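Local coordinates for FdtA domain-containing protein (Helicobacter canadensis MIT 98-5491, PDB 7N67) that probably acts as a 3,4-ketoisomerase on a dTDP-linked keto sugar, in the pathway to an unusual formylated sugar, at residues R68-M82 / P105-M119. Sequence-based numbering, arbitrary orientation.
With TYD (thymidine-5'-diphosphate), chain E.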
ATOM      1  N   ARG B  68       5.764   7.157  16.823  1.00 31.15           N
ATOM      2  CA  ARG B  68       4.504   7.534  17.501  1.00 29.36           C
ATOM      3  C   ARG B  68       4.379   6.740  18.800  1.00 26.54           C
ATOM      4  O   ARG B  68       5.307   5.963  19.134  1.00 25.39           O
ATOM      5  CB  ARG B  68       3.322   7.275  16.572  1.00 30.99           C
ATOM      6  CG  ARG B  68       3.286   8.146  15.326  1.00 32.73           C
ATOM      7  CD  ARG B  68       2.049   7.756  14.525  1.00 35.79           C
ATOM      8  NE  ARG B  68       0.854   8.277  15.183  1.00 36.26           N
ATOM      9  CZ  ARG B  68       0.166   9.352  14.780  1.00 36.50           C
ATOM     10  NH1 ARG B  68      -0.885   9.759  15.477  1.00 35.29           N
ATOM     11  NH2 ARG B  68       0.526  10.020  13.694  1.00 35.76           N
ATOM     12  N   GLY B  69       3.270   6.935  19.505  1.00 25.06           N
ATOM     13  CA  GLY B  69       3.055   6.344  20.832  1.00 27.20           C
ATOM     14  C   GLY B  69       3.777   7.148  21.889  1.00 28.08           C
ATOM     15  O   GLY B  69       3.740   8.394  21.821  1.00 29.96           O
ATOM     16  N   ALA B  70       4.485   6.467  22.783  1.00 29.04           N
ATOM     17  CA  ALA B  70       5.111   7.081  23.962  1.00 28.49           C
ATOM     18  C   ALA B  70       3.974   7.537  24.882  1.00 30.72           C
ATOM     19  O   ALA B  70       3.839   8.773  25.114  1.00 32.91           O
ATOM     20  CB  ALA B  70       6.000   8.222  23.537  1.00 29.69           C
ATOM     21  N   HIS B  71       3.175   6.568  25.345  1.00 28.98           N
ATOM     22  CA  HIS B  71       2.147   6.748  26.399  1.00 28.96           C
ATOM     23  C   HIS B  71       1.795   5.405  27.053  1.00 26.71           C
ATOM     24  O   HIS B  71       2.232   4.373  26.582  1.00 27.81           O
ATOM     25  CB  HIS B  71       0.921   7.505  25.855  1.00 29.22           C
ATOM     26  CG  HIS B  71       0.450   7.067  24.516  1.00 27.25           C
ATOM     27  ND1 HIS B  71      -0.350   5.961  24.349  1.00 29.20           N
ATOM     28  CD2 HIS B  71       0.605   7.606  23.294  1.00 27.60           C
ATOM     29  CE1 HIS B  71      -0.652   5.824  23.068  1.00 28.75           C
ATOM     30  NE2 HIS B  71      -0.067   6.813  22.399  1.00 28.18           N
ATOM     31  N   ALA B  72       1.106   5.466  28.181  1.00 27.29           N
ATOM     32  CA  ALA B  72       0.620   4.311  28.962  1.00 29.60           C
ATOM     33  C   ALA B  72      -0.770   4.656  29.504  1.00 28.28           C
ATOM     34  O   ALA B  72      -1.159   5.833  29.449  1.00 25.15           O
ATOM     35  CB  ALA B  72       1.598   3.969  30.074  1.00 31.64           C
ATOM     36  N   HIS B  73      -1.474   3.646  30.008  1.00 32.67           N
ATOM     37  CA  HIS B  73      -2.914   3.688  30.385  1.00 34.04           C
ATOM     38  C   HIS B  73      -3.121   2.695  31.521  1.00 35.10           C
ATOM     39  O   HIS B  73      -2.645   1.562  31.365  1.00 32.17           O
ATOM     40  CB  HIS B  73      -3.766   3.352  29.150  1.00 32.23           C
ATOM     41  CG  HIS B  73      -3.302   4.094  27.944  1.00 31.30           C
ATOM     42  ND1 HIS B  73      -3.896   5.271  27.520  1.00 30.65           N
ATOM     43  CD2 HIS B  73      -2.257   3.873  27.114  1.00 31.71           C
ATOM     44  CE1 HIS B  73      -3.256   5.722  26.456  1.00 31.79           C
ATOM     45  NE2 HIS B  73      -2.232   4.886  26.195  1.00 31.95           N
ATOM     46  N   LYS B  74      -3.763   3.116  32.615  1.00 41.82           N
ATOM     47  CA  LYS B  74      -4.035   2.247  33.793  1.00 43.30           C
ATOM     48  C   LYS B  74      -5.112   1.216  33.410  1.00 42.16           C
ATOM     49  O   LYS B  74      -4.965   0.056  33.809  1.00 37.74           O
ATOM     50  CB  LYS B  74      -4.411   3.100  35.011  1.00 49.64           C
ATOM     51  CG  LYS B  74      -3.342   4.091  35.486  1.00 53.41           C
ATOM     52  CD  LYS B  74      -3.850   5.203  36.423  1.00 54.21           C
ATOM     53  CE  LYS B  74      -3.464   5.040  37.883  1.00 59.83           C
ATOM     54  NZ  LYS B  74      -3.586   3.640  38.354  1.00 64.01           N
ATOM     55  N   GLU B  75      -6.112   1.600  32.598  1.00 42.49           N
ATOM     56  CA  GLU B  75      -7.349   0.792  32.347  1.00 43.94           C
ATOM     57  C   GLU B  75      -7.431   0.302  30.880  1.00 39.55           C
ATOM     58  O   GLU B  75      -7.704  -0.926  30.650  1.00 34.03           O
ATOM     59  CB  GLU B  75      -8.565   1.620  32.788  1.00 45.04           C
ATOM     60  CG  GLU B  75      -9.321   1.067  33.992  1.00 47.84           C
ATOM     61  CD  GLU B  75      -8.561   0.165  34.956  1.00 48.31           C
ATOM     62  OE1 GLU B  75      -7.681   0.680  35.671  1.00 44.08           O
ATOM     63  OE2 GLU B  75      -8.863  -1.059  34.989  1.00 46.85           O
ATOM     64  N   LEU B  76      -7.169   1.189  29.916  1.00 35.28           N
ATOM     65  CA  LEU B  76      -7.413   0.937  28.472  1.00 34.81           C
ATOM     66  C   LEU B  76      -6.639  -0.303  28.010  1.00 32.24           C
ATOM     67  O   LEU B  76      -5.404  -0.314  28.159  1.00 30.17           O
ATOM     68  CB  LEU B  76      -7.008   2.168  27.655  1.00 34.38           C
ATOM     69  CG  LEU B  76      -7.418   2.111  26.183  1.00 34.98           C
ATOM     70  CD1 LEU B  76      -8.937   2.136  26.042  1.00 32.62           C
ATOM     71  CD2 LEU B  76      -6.789   3.257  25.402  1.00 36.42           C
ATOM     72  N   GLU B  77      -7.351  -1.308  27.479  1.00 30.43           N
ATOM     73  CA  GLU B  77      -6.747  -2.472  26.779  1.00 29.41           C
ATOM     74  C   GLU B  77      -6.897  -2.193  25.283  1.00 28.69           C
ATOM     75  O   GLU B  77      -7.879  -1.530  24.918  1.00 30.73           O
ATOM     76  CB  GLU B  77      -7.386  -3.782  27.238  1.00 31.28           C
ATOM     77  CG  GLU B  77      -7.167  -4.093  28.706  1.00 30.44           C
ATOM     78  CD  GLU B  77      -7.596  -5.483  29.150  1.00 32.37           C
ATOM     79  OE1 GLU B  77      -7.020  -5.987  30.124  1.00 37.17           O
ATOM     80  OE2 GLU B  77      -8.506  -6.064  28.539  1.00 34.27           O
ATOM     81  N   GLN B  78      -5.913  -2.571  24.466  1.00 28.44           N
ATOM     82  CA  GLN B  78      -5.923  -2.320  22.998  1.00 26.81           C
ATOM     83  C   GLN B  78      -5.528  -3.606  22.269  1.00 26.65           C
ATOM     84  O   GLN B  78      -4.838  -4.442  22.884  1.00 24.70           O
ATOM     85  CB  GLN B  78      -4.973  -1.183  22.627  1.00 27.10           C
ATOM     86  CG  GLN B  78      -5.435   0.197  23.083  1.00 27.66           C
ATOM     87  CD  GLN B  78      -4.540   1.266  22.504  1.00 27.06           C
ATOM     88  OE1 GLN B  78      -3.431   0.990  22.071  1.00 29.09           O
ATOM     89  NE2 GLN B  78      -5.010   2.498  22.464  1.00 27.24           N
ATOM     90  N   VAL B  79      -5.959  -3.752  21.009  1.00 27.99           N
ATOM     91  CA  VAL B  79      -5.404  -4.753  20.049  1.00 28.91           C
ATOM     92  C   VAL B  79      -4.916  -4.016  18.795  1.00 28.14           C
ATOM     93  O   VAL B  79      -5.726  -3.321  18.169  1.00 28.36           O
ATOM     94  CB  VAL B  79      -6.433  -5.842  19.712  1.00 30.53           C
ATOM     95  CG1 VAL B  79      -6.034  -6.640  18.480  1.00 33.71           C
ATOM     96  CG2 VAL B  79      -6.655  -6.768  20.886  1.00 30.94           C
ATOM     97  N   LEU B  80      -3.639  -4.200  18.447  1.00 27.18           N
ATOM     98  CA  LEU B  80      -2.947  -3.512  17.322  1.00 27.12           C
ATOM     99  C   LEU B  80      -2.874  -4.461  16.132  1.00 26.54           C
ATOM    100  O   LEU B  80      -2.565  -5.640  16.338  1.00 26.59           O
ATOM    101  CB  LEU B  80      -1.534  -3.112  17.759  1.00 27.60           C
ATOM    102  CG  LEU B  80      -1.407  -1.746  18.415  1.00 27.61           C
ATOM    103  CD1 LEU B  80      -2.210  -1.683  19.697  1.00 27.86           C
ATOM    104  CD2 LEU B  80       0.054  -1.417  18.662  1.00 29.40           C
ATOM    105  N   ILE B  81      -3.164  -3.955  14.940  1.00 26.82           N
ATOM    106  CA  ILE B  81      -3.046  -4.707  13.659  1.00 25.75           C
ATOM    107  C   ILE B  81      -2.420  -3.783  12.613  1.00 24.67           C
ATOM    108  O   ILE B  81      -3.002  -2.718  12.371  1.00 21.27           O
ATOM    109  CB  ILE B  81      -4.435  -5.189  13.233  1.00 25.97           C
ATOM    110  CG1 ILE B  81      -5.104  -5.952  14.380  1.00 24.27           C
ATOM    111  CG2 ILE B  81      -4.329  -6.009  11.957  1.00 27.83           C
ATOM    112  CD1 ILE B  81      -6.553  -6.254  14.163  1.00 23.20           C
ATOM    113  N   MET B  82      -1.254  -4.144  12.072  1.00 25.33           N
ATOM    114  CA  MET B  82      -0.677  -3.458  10.880  1.00 26.33           C
ATOM    115  C   MET B  82      -1.429  -3.924   9.641  1.00 25.95           C
ATOM    116  O   MET B  82      -1.151  -5.032   9.160  1.00 24.20           O
ATOM    117  CB  MET B  82       0.809  -3.766  10.679  1.00 26.83           C
ATOM    118  CG  MET B  82       1.678  -3.140  11.737  1.00 28.14           C
ATOM    119  SD  MET B  82       1.429  -1.353  11.866  1.00 28.70           S
ATOM    120  CE  MET B  82       2.121  -0.830  10.300  1.00 30.04           C
ATOM    121  N   PRO B 105      -0.966  -8.456   7.987  1.00 31.01           N
ATOM    122  CA  PRO B 105      -2.313  -8.199   8.495  1.00 29.39           C
ATOM    123  C   PRO B 105      -2.975  -9.342   9.278  1.00 28.55           C
ATOM    124  O   PRO B 105      -4.004  -9.069   9.885  1.00 29.34           O
ATOM    125  CB  PRO B 105      -3.115  -7.918   7.215  1.00 31.12           C
ATOM    126  CG  PRO B 105      -2.398  -8.723   6.164  1.00 33.57           C
ATOM    127  CD  PRO B 105      -0.931  -8.617   6.528  1.00 32.62           C
ATOM    128  N   ASN B 106      -2.407 -10.557   9.293  1.00 29.06           N
ATOM    129  CA  ASN B 106      -3.066 -11.727   9.951  1.00 31.79           C
ATOM    130  C   ASN B 106      -2.537 -11.967  11.371  1.00 34.66           C
ATOM    131  O   ASN B 106      -2.925 -13.001  11.976  1.00 38.08           O
ATOM    132  CB  ASN B 106      -2.971 -13.013   9.130  1.00 31.68           C
ATOM    133  CG  ASN B 106      -1.575 -13.557   9.002  1.00 29.87           C
ATOM    134  OD1 ASN B 106      -0.600 -12.825   9.069  1.00 35.69           O
ATOM    135  ND2 ASN B 106      -1.486 -14.848   8.799  1.00 32.35           N
ATOM    136  N   ILE B 107      -1.716 -11.053  11.892  1.00 33.39           N
ATOM    137  CA  ILE B 107      -1.199 -11.094  13.284  1.00 34.63           C
ATOM    138  C   ILE B 107      -1.702  -9.819  13.966  1.00 34.96           C
ATOM    139  O   ILE B 107      -1.822  -8.792  13.290  1.00 39.59           O
ATOM    140  CB  ILE B 107       0.338 -11.277  13.273  1.00 37.88           C
ATOM    141  CG1 ILE B 107       0.707 -12.709  12.864  1.00 41.39           C
ATOM    142  CG2 ILE B 107       0.967 -10.911  14.605  1.00 37.88           C
ATOM    143  CD1 ILE B 107       2.167 -12.933  12.480  1.00 43.40           C
ATOM    144  N   GLY B 108      -2.109  -9.926  15.222  1.00 31.30           N
ATOM    145  CA  GLY B 108      -2.499  -8.784  16.057  1.00 30.78           C
ATOM    146  C   GLY B 108      -1.691  -8.786  17.338  1.00 29.86           C
ATOM    147  O   GLY B 108      -1.054  -9.820  17.624  1.00 32.80           O
ATOM    148  N   LEU B 109      -1.693  -7.679  18.079  1.00 26.44           N
ATOM    149  CA  LEU B 109      -0.914  -7.550  19.341  1.00 26.46           C
ATOM    150  C   LEU B 109      -1.843  -6.967  20.398  1.00 26.16           C
ATOM    151  O   LEU B 109      -2.250  -5.792  20.260  1.00 25.09           O
ATOM    152  CB  LEU B 109       0.326  -6.669  19.140  1.00 24.33           C
ATOM    153  CG  LEU B 109       1.082  -6.304  20.413  1.00 23.19           C
ATOM    154  CD1 LEU B 109       1.672  -7.547  21.049  1.00 23.78           C
ATOM    155  CD2 LEU B 109       2.180  -5.279  20.137  1.00 23.19           C
ATOM    156  N   PHE B 110      -2.211  -7.797  21.367  1.00 26.55           N
ATOM    157  CA  PHE B 110      -2.988  -7.355  22.536  1.00 29.00           C
ATOM    158  C   PHE B 110      -1.974  -6.695  23.449  1.00 28.46           C
ATOM    159  O   PHE B 110      -0.905  -7.294  23.603  1.00 26.69           O
ATOM    160  CB  PHE B 110      -3.695  -8.517  23.231  1.00 31.76           C
ATOM    161  CG  PHE B 110      -4.256  -8.171  24.585  1.00 32.35           C
ATOM    162  CD1 PHE B 110      -3.561  -8.486  25.740  1.00 33.33           C
ATOM    163  CD2 PHE B 110      -5.467  -7.510  24.700  1.00 32.99           C
ATOM    164  CE1 PHE B 110      -4.089  -8.169  26.984  1.00 35.53           C
ATOM    165  CE2 PHE B 110      -5.991  -7.198  25.943  1.00 34.00           C
ATOM    166  CZ  PHE B 110      -5.302  -7.526  27.084  1.00 32.92           C
ATOM    167  N   ILE B 111      -2.310  -5.505  23.944  1.00 28.12           N
ATOM    168  CA  ILE B 111      -1.530  -4.712  24.925  1.00 30.06           C
ATOM    169  C   ILE B 111      -2.447  -4.427  26.116  1.00 32.42           C
ATOM    170  O   ILE B 111      -3.394  -3.639  25.959  1.00 33.82           O
ATOM    171  CB  ILE B 111      -1.010  -3.421  24.271  1.00 30.51           C
ATOM    172  CG1 ILE B 111      -0.099  -3.738  23.083  1.00 29.06           C
ATOM    173  CG2 ILE B 111      -0.333  -2.535  25.310  1.00 31.11           C
ATOM    174  CD1 ILE B 111       0.316  -2.533  22.290  1.00 29.67           C
ATOM    175  N   GLY B 112      -2.155  -5.036  27.263  1.00 34.40           N
ATOM    176  CA  GLY B 112      -2.953  -4.893  28.492  1.00 35.11           C
ATOM    177  C   GLY B 112      -2.692  -3.587  29.228  1.00 33.99           C
ATOM    178  O   GLY B 112      -2.302  -2.578  28.602  1.00 29.69           O
ATOM    179  N   LYS B 113      -2.913  -3.627  30.541  1.00 37.44           N
ATOM    180  CA  LYS B 113      -2.972  -2.448  31.439  1.00 39.36           C
ATOM    181  C   LYS B 113      -1.565  -2.060  31.887  1.00 38.81           C
ATOM    182  O   LYS B 113      -0.673  -2.940  31.918  1.00 35.13           O
ATOM    183  CB  LYS B 113      -3.825  -2.789  32.662  1.00 42.24           C
ATOM    184  CG  LYS B 113      -5.303  -2.991  32.379  1.00 43.26           C
ATOM    185  CD  LYS B 113      -6.145  -3.240  33.612  1.00 44.55           C
ATOM    186  CE  LYS B 113      -7.619  -3.190  33.268  1.00 48.70           C
ATOM    187  NZ  LYS B 113      -8.472  -3.668  34.379  1.00 49.78           N
ATOM    188  N   ASN B 114      -1.385  -0.796  32.269  1.00 37.47           N
ATOM    189  CA  ASN B 114      -0.114  -0.330  32.867  1.00 40.39           C
ATOM    190  C   ASN B 114       1.027  -0.750  31.932  1.00 41.37           C
ATOM    191  O   ASN B 114       2.017  -1.318  32.433  1.00 43.47           O
ATOM    192  CB  ASN B 114       0.077  -0.900  34.281  1.00 40.17           C
ATOM    193  CG  ASN B 114      -1.090  -0.618  35.205  1.00 38.67           C
ATOM    194  OD1 ASN B 114      -1.580  -1.521  35.879  1.00 43.63           O
ATOM    195  ND2 ASN B 114      -1.549   0.618  35.240  1.00 35.55           N
ATOM    196  N   MET B 115       0.858  -0.520  30.622  1.00 41.04           N
ATOM    197  CA  MET B 115       1.873  -0.804  29.573  1.00 38.94           C
ATOM    198  C   MET B 115       2.212   0.489  28.831  1.00 35.28           C
ATOM    199  O   MET B 115       1.321   1.059  28.191  1.00 40.56           O
ATOM    200  CB  MET B 115       1.352  -1.833  28.567  1.00 44.46           C
ATOM    201  CG  MET B 115       1.400  -3.267  29.068  1.00 46.27           C
ATOM    202  SD  MET B 115       3.064  -3.976  29.067  1.00 47.80           S
ATOM    203  CE  MET B 115       3.418  -4.022  27.315  1.00 52.82           C
ATOM    204  N   TRP B 116       3.452   0.949  28.945  1.00 31.42           N
ATOM    205  CA  TRP B 116       4.034   1.993  28.070  1.00 29.46           C
ATOM    206  C   TRP B 116       4.300   1.355  26.714  1.00 29.20           C
ATOM    207  O   TRP B 116       4.738   0.171  26.695  1.00 26.15           O
ATOM    208  CB  TRP B 116       5.322   2.545  28.683  1.00 29.39           C
ATOM    209  CG  TRP B 116       5.970   3.638  27.893  1.00 26.73           C
ATOM    210  CD1 TRP B 116       6.923   3.490  26.931  1.00 26.65           C
ATOM    211  CD2 TRP B 116       5.733   5.051  28.014  1.00 26.05           C
ATOM    212  NE1 TRP B 116       7.282   4.712  26.430  1.00 27.79           N
ATOM    213  CE2 TRP B 116       6.566   5.691  27.076  1.00 26.53           C
ATOM    214  CE3 TRP B 116       4.888   5.835  28.801  1.00 26.50           C
ATOM    215  CZ2 TRP B 116       6.614   7.076  26.942  1.00 25.90           C
ATOM    216  CZ3 TRP B 116       4.923   7.205  28.659  1.00 27.61           C
ATOM    217  CH2 TRP B 116       5.768   7.815  27.733  1.00 27.10           C
ATOM    218  N   ARG B 117       4.023   2.080  25.634  1.00 28.08           N
ATOM    219  CA  ARG B 117       4.221   1.539  24.265  1.00 29.51           C
ATOM    220  C   ARG B 117       4.681   2.673  23.353  1.00 30.97           C
ATOM    221  O   ARG B 117       4.259   3.839  23.569  1.00 29.30           O
ATOM    222  CB  ARG B 117       2.980   0.804  23.734  1.00 28.87           C
ATOM    223  CG  ARG B 117       1.903   1.668  23.088  1.00 29.68           C
ATOM    224  CD  ARG B 117       1.197   2.596  24.073  1.00 30.58           C
ATOM    225  NE  ARG B 117       0.630   1.870  25.206  1.00 30.10           N
ATOM    226  CZ  ARG B 117      -0.537   1.221  25.186  1.00 31.52           C
ATOM    227  NH1 ARG B 117      -1.273   1.209  24.083  1.00 32.99           N
ATOM    228  NH2 ARG B 117      -0.962   0.577  26.259  1.00 29.95           N
ATOM    229  N   GLU B 118       5.562   2.321  22.416  1.00 30.25           N
ATOM    230  CA  GLU B 118       5.962   3.171  21.273  1.00 33.03           C
ATOM    231  C   GLU B 118       5.831   2.343  19.985  1.00 30.09           C
ATOM    232  O   GLU B 118       5.842   1.107  20.055  1.00 27.27           O
ATOM    233  CB  GLU B 118       7.389   3.696  21.471  1.00 34.76           C
ATOM    234  CG  GLU B 118       7.696   4.056  22.906  1.00 36.55           C
ATOM    235  CD  GLU B 118       8.994   4.810  23.121  1.00 38.16           C
ATOM    236  OE1 GLU B 118       9.737   4.991  22.143  1.00 40.63           O
ATOM    237  OE2 GLU B 118       9.258   5.200  24.280  1.00 42.18           O
ATOM    238  N   MET B 119       5.721   3.016  18.850  1.00 27.91           N
ATOM    239  CA  MET B 119       5.686   2.348  17.543  1.00 31.19           C
ATOM    240  C   MET B 119       6.594   3.139  16.609  1.00 32.99           C
ATOM    241  O   MET B 119       6.303   4.304  16.328  1.00 34.31           O
ATOM    242  CB  MET B 119       4.260   2.199  16.987  1.00 32.90           C
ATOM    243  CG  MET B 119       3.263   3.287  17.368  1.00 34.88           C
ATOM    244  SD  MET B 119       2.572   3.247  19.071  1.00 34.72           S
ATOM    245  CE  MET B 119       1.434   1.862  19.049  1.00 40.55           C
TER
HETATM  246  PA  TYD E 200      -1.488  10.502  19.697  1.00 32.67           P
HETATM  247  O1A TYD E 200      -1.769   9.981  21.063  1.00 30.26           O
HETATM  248  O2A TYD E 200      -0.460  11.568  19.533  1.00 35.16           O
HETATM  249  O3A TYD E 200      -1.193   9.276  18.717  1.00 27.97           O
HETATM  250  PB  TYD E 200      -0.238   7.997  18.773  1.00 27.98           P
HETATM  251  O1B TYD E 200      -0.330   7.367  17.385  1.00 26.72           O
HETATM  252  O2B TYD E 200       1.127   8.576  19.074  1.00 28.04           O
HETATM  253  O3B TYD E 200      -0.733   7.079  19.853  1.00 25.75           O
HETATM  254  O5' TYD E 200      -2.844  11.023  19.028  1.00 33.32           O
HETATM  255  C5' TYD E 200      -2.740  12.092  18.068  1.00 32.82           C
HETATM  256  C4' TYD E 200      -3.900  13.023  18.297  1.00 33.64           C
HETATM  257  O4' TYD E 200      -5.131  12.286  18.121  1.00 31.88           O
HETATM  258  C3' TYD E 200      -3.939  13.645  19.693  1.00 33.86           C
HETATM  259  O3' TYD E 200      -4.234  15.032  19.609  1.00 33.62           O
HETATM  260  C2' TYD E 200      -5.073  12.899  20.378  1.00 34.86           C
HETATM  261  C1' TYD E 200      -5.991  12.540  19.218  1.00 34.29           C
HETATM  262  N1  TYD E 200      -6.813  11.331  19.453  1.00 36.12           N
HETATM  263  C2  TYD E 200      -8.185  11.477  19.504  1.00 34.40           C
HETATM  264  O2  TYD E 200      -8.743  12.557  19.351  1.00 32.32           O
HETATM  265  N3  TYD E 200      -8.873  10.314  19.759  1.00 32.59           N
HETATM  266  C4  TYD E 200      -8.345   9.049  19.947  1.00 31.64           C
HETATM  267  O4  TYD E 200      -9.097   8.090  20.163  1.00 31.95           O
HETATM  268  C5  TYD E 200      -6.906   8.964  19.866  1.00 32.62           C
HETATM  269  C5M TYD E 200      -6.254   7.625  20.053  1.00 31.06           C
HETATM  270  C6  TYD E 200      -6.218  10.094  19.634  1.00 35.04           C
HETATM  271  O   HOH W   1       7.835   7.092  20.203  1.00 28.68           O
HETATM  272  O   HOH W   2      -1.716   0.022  28.934  1.00 31.38           O
HETATM  273  O   HOH W   3      -3.585  -0.789  26.275  1.00 17.47           O
HETATM  274  O   HOH W   4      -0.491  -6.979  12.146  1.00 34.85           O
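Arg117 meets His71 and His73 inside the cupin barrel, where 68-73 pairs antiparallel with 116-119 in one sheet and 78-82 with 107-111 in the other. Bends at chi2 and chi3 fold the Arg117 chain back, and His73 CD2 sits 3.6 Å above the centre of its guanidinium, the two planes 70° apart. At the guanidinium edge, Arg117 NE and NH2 both grip Met115 O from the same face of that carbonyl, and Gln78 OE1 lies 3.0 Å from Arg117 NH1; Gln78 NE2 turns to Tyr57. His73 NE2 and His71 ND1 are hydrogen-bonded at 2.8 Å, which would help to hold the His71 ring with NE2 turned to O3B of the dTDP, to which it donates. Gly69 N and Arg68 NE bind O2B and O1B of the same phosphate, and Arg143 adds a further bond to the nucleotide. Behind this site, strand 68-73 steps by one residue in a G1 beta bulge, Ala70 and His71 standing opposite the single Arg117, with the Trp116 indole laid by one face against their backbone. Between the sheets, Leu80 CD2 packs on Met119 CE, and Leu80 CD1 on Ile111 CD1. In the connecting loops, Lys113 NZ reaches Glu75 OE2 in a 2.7 Å salt bridge, nearly in line with the C-O bond.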